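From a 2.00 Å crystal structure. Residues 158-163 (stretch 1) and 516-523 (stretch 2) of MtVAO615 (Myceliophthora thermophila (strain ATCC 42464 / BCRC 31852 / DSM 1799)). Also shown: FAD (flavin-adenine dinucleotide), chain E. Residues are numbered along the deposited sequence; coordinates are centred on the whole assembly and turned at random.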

# COMPACT_ATOMS: atom_id res chain seq x y z
N ASP A 158 -2.71 1.56 -5.57
CA ASP A 158 -3.44 2.38 -4.58
C ASP A 158 -4.92 2.08 -4.43
O ASP A 158 -5.69 2.25 -5.38
CB ASP A 158 -3.26 3.88 -4.76
CG ASP A 158 -3.62 4.65 -3.49
OD1 ASP A 158 -2.79 4.70 -2.55
OD2 ASP A 158 -4.75 5.18 -3.44
N TYR A 159 -5.31 1.70 -3.21
CA TYR A 159 -6.69 1.35 -2.92
C TYR A 159 -7.64 2.54 -3.00
O TYR A 159 -8.84 2.35 -3.13
CB TYR A 159 -6.82 0.65 -1.56
CG TYR A 159 -6.18 -0.72 -1.51
CD1 TYR A 159 -6.69 -1.78 -2.27
CD2 TYR A 159 -5.07 -0.97 -0.70
CE1 TYR A 159 -6.10 -3.04 -2.24
CE2 TYR A 159 -4.48 -2.23 -0.65
CZ TYR A 159 -4.99 -3.26 -1.43
OH TYR A 159 -4.42 -4.52 -1.39
N LEU A 160 -7.10 3.75 -2.94
CA LEU A 160 -7.91 4.96 -2.87
C LEU A 160 -7.90 5.73 -4.19
O LEU A 160 -8.42 6.84 -4.28
CB LEU A 160 -7.48 5.86 -1.68
CG LEU A 160 -7.51 5.39 -0.20
CD1 LEU A 160 -6.33 4.51 0.22
CD2 LEU A 160 -7.59 6.57 0.76
N GLY A 161 -7.34 5.11 -5.24
CA GLY A 161 -7.27 5.75 -6.55
C GLY A 161 -6.29 6.91 -6.65
O GLY A 161 -6.31 7.68 -7.63
N LYS A 162 -5.40 7.03 -5.66
CA LYS A 162 -4.48 8.17 -5.56
C LYS A 162 -3.42 8.23 -6.69
O LYS A 162 -2.75 9.26 -6.87
CB LYS A 162 -3.86 8.23 -4.15
CG LYS A 162 -4.91 8.43 -3.04
CD LYS A 162 -4.40 8.03 -1.66
CE LYS A 162 -3.16 8.83 -1.21
NZ LYS A 162 -2.56 8.24 0.02
N SER A 163 -3.31 7.16 -7.47
CA SER A 163 -2.42 7.11 -8.61
C SER A 163 -3.10 7.10 -10.02
O SER A 163 -2.43 6.78 -10.99
CB SER A 163 -1.41 5.96 -8.44
OG SER A 163 -2.05 4.70 -8.38
N TYR A 516 -5.10 3.17 8.77
CA TYR A 516 -3.87 3.19 8.00
C TYR A 516 -4.18 3.88 6.66
O TYR A 516 -5.10 3.46 5.94
CB TYR A 516 -3.36 1.76 7.84
CG TYR A 516 -2.09 1.58 7.04
CD1 TYR A 516 -1.08 2.56 6.99
CD2 TYR A 516 -1.86 0.38 6.35
CE1 TYR A 516 0.09 2.36 6.25
CE2 TYR A 516 -0.70 0.17 5.62
CZ TYR A 516 0.28 1.15 5.58
OH TYR A 516 1.43 0.91 4.82
N LEU A 517 -3.44 4.96 6.35
CA LEU A 517 -3.77 5.79 5.17
C LEU A 517 -3.63 5.03 3.84
O LEU A 517 -4.22 5.43 2.82
CB LEU A 517 -2.94 7.09 5.16
CG LEU A 517 -1.43 7.06 4.87
CD1 LEU A 517 -1.15 6.96 3.36
CD2 LEU A 517 -0.70 8.25 5.49
N ASN A 518 -2.81 3.97 3.87
CA ASN A 518 -2.56 3.15 2.68
C ASN A 518 -3.68 2.16 2.40
O ASN A 518 -3.87 1.76 1.26
CB ASN A 518 -1.23 2.40 2.79
CG ASN A 518 -0.05 3.19 2.20
OD1 ASN A 518 -0.19 3.93 1.22
ND2 ASN A 518 1.13 3.02 2.79
N GLU A 519 -4.44 1.78 3.43
CA GLU A 519 -5.48 0.75 3.29
C GLU A 519 -6.79 1.28 3.86
O GLU A 519 -7.16 0.97 4.98
CB GLU A 519 -5.03 -0.55 3.96
CG GLU A 519 -3.69 -1.07 3.43
CD GLU A 519 -3.33 -2.44 3.96
OE1 GLU A 519 -3.48 -2.69 5.18
OE2 GLU A 519 -2.88 -3.27 3.15
N ALA A 520 -7.44 2.14 3.08
CA ALA A 520 -8.72 2.73 3.44
C ALA A 520 -9.58 2.91 2.19
O ALA A 520 -9.11 2.69 1.07
CB ALA A 520 -8.51 4.06 4.12
N ASN A 521 -10.84 3.30 2.40
CA ASN A 521 -11.74 3.66 1.33
C ASN A 521 -11.62 5.15 1.03
O ASN A 521 -11.56 5.95 1.94
CB ASN A 521 -13.17 3.32 1.73
CG ASN A 521 -14.13 3.41 0.56
OD1 ASN A 521 -14.56 4.50 0.18
ND2 ASN A 521 -14.48 2.27 -0.00
N HIS A 522 -11.62 5.50 -0.26
CA HIS A 522 -11.56 6.91 -0.72
C HIS A 522 -12.73 7.81 -0.32
O HIS A 522 -12.62 9.04 -0.41
CB HIS A 522 -11.43 6.95 -2.24
CG HIS A 522 -12.66 6.48 -2.96
ND1 HIS A 522 -13.23 7.19 -4.00
CD2 HIS A 522 -13.43 5.38 -2.79
CE1 HIS A 522 -14.29 6.53 -4.44
NE2 HIS A 522 -14.43 5.43 -3.73
N LEU A 523 -13.86 7.21 0.05
CA LEU A 523 -15.04 7.97 0.48
C LEU A 523 -15.13 8.13 2.00
O LEU A 523 -16.00 8.88 2.49
CB LEU A 523 -16.32 7.35 -0.06
CG LEU A 523 -16.49 7.14 -1.57
CD1 LEU A 523 -17.67 6.19 -1.79
CD2 LEU A 523 -16.66 8.45 -2.35
PA FAD E . 0.90 3.51 -6.36
O1A FAD E . -0.60 3.41 -6.50
O2A FAD E . 1.68 3.59 -7.64
O5B FAD E . 1.23 4.77 -5.42
C5B FAD E . 0.50 5.05 -4.24
C4B FAD E . 0.55 6.54 -3.88
O4B FAD E . 1.92 6.94 -3.74
C3B FAD E . -0.06 7.46 -4.92
O3B FAD E . -0.67 8.54 -4.20
C2B FAD E . 1.12 7.98 -5.72
O2B FAD E . 0.88 9.29 -6.23
C1B FAD E . 2.23 7.99 -4.68
N9A FAD E . 3.59 7.71 -5.21
C8A FAD E . 4.07 6.50 -5.55
N7A FAD E . 5.35 6.59 -5.97
C5A FAD E . 5.71 7.88 -5.88
C6A FAD E . 6.94 8.66 -6.17
N6A FAD E . 8.03 8.04 -6.65
N1A FAD E . 6.91 10.00 -5.95
C2A FAD E . 5.81 10.63 -5.48
N3A FAD E . 4.66 9.97 -5.19
C4A FAD E . 4.55 8.62 -5.37
N1 FAD E . 0.76 -2.10 2.59
C2 FAD E . 1.37 -2.50 3.74
O2 FAD E . 1.70 -1.64 4.58
N3 FAD E . 1.62 -3.80 3.99
C4 FAD E . 1.29 -4.80 3.15
O4 FAD E . 1.55 -5.99 3.43
C4X FAD E . 0.64 -4.44 1.87
N5 FAD E . 0.29 -5.38 0.97
C5X FAD E . -0.32 -5.04 -0.21
C6 FAD E . -0.68 -6.04 -1.14
C7 FAD E . -1.30 -5.66 -2.35
C7M FAD E . -1.68 -6.74 -3.34
C8 FAD E . -1.58 -4.20 -2.65
C8M FAD E . -2.15 -3.69 -3.96
C9 FAD E . -1.21 -3.24 -1.71
C9A FAD E . -0.60 -3.59 -0.50
N10 FAD E . -0.22 -2.60 0.43
C10 FAD E . 0.39 -2.99 1.64
C1' FAD E . -0.54 -1.20 0.17
C2' FAD E . 0.57 -0.27 -0.24
O2' FAD E . 1.35 0.00 0.92
C3' FAD E . -0.13 1.00 -0.73
O3' FAD E . -1.18 0.68 -1.67
C4' FAD E . 0.85 1.97 -1.35
O4' FAD E . 0.21 3.22 -1.58
C5' FAD E . 1.47 1.40 -2.64
O5' FAD E . 2.31 2.36 -3.27
P FAD E . 2.81 2.10 -4.77
O1P FAD E . 3.33 0.69 -4.87
O2P FAD E . 3.66 3.29 -5.12
O3P FAD E . 1.42 2.20 -5.59
O HOH W 1 -1.47 5.80 -0.34
O HOH W 2 -3.17 2.34 -1.20
O HOH W 3 -11.07 3.05 -2.00
O HOH W 4 -4.46 8.03 2.06

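No direct hydrogen bond joins the two loops, which bury 389 Å² between them; van der Waals packing, largely of side-chain carbons against backbone carbonyl oxygens, together with ordered waters and the shared FAD, holds them together. Packing centres on buried L160, the residue most covered by the opposite stretch. Its CA-to-CB bond points sideways, but the m, p rotamer brings the branched apolar end into the space beside two carbonyls of stretch 2: L160 CD1 lies 3.5 Å from L517 O and L160 CG 3.4 Å from A520 O, while L160 CD2 makes a looser contact with the alanine methyl, 4.3 Å from A520 CB. L160 O lies 3.6 Å from H522 CB. The CA-to-CB bond of Y159 points toward stretch 2, and the edge of its ring lies near N518 O, with Y159 CD2 3.6 Å from that oxygen.

Water supplies the polar links. Water 2 accepts from Y159 N (3.0 Å) and donates to N518 O (2.6 Å); it also lies 2.6 Å from FAD O3'. Water 3 donates to Y159 O (2.6 Å) and accepts from H522 N (3.1 Å), joining main chain to main chain. The long side chain of buried K162 lets its ammonium NZ donate to water 4 (2.8 Å), which donates to L517 O (2.7 Å), and to water 1 (2.7 Å), which lies 2.8 Å from both D158 OD1 and N518 OD1.

Each loop is braced internally. D158 OD2 accepts from L160 N (2.8 Å) inside the type I turn D158 to G161 and from K162 N (3.0 Å) just beyond it; G161 ends the turn with a positive phi, which favours glycine. In stretch 2, E519 N bonds to Y516 O (3.1 Å) across another type I turn, and N518 ND2 to Y516 OH (2.9 Å).

FAD ties both loops to one ligand: D158 N and S163 OG donate to FAD O1A (3.0 and 2.7 Å), Y516 OH donates to FAD O2 (2.6 Å), and N518 OD1 accepts from FAD O4' (2.9 Å).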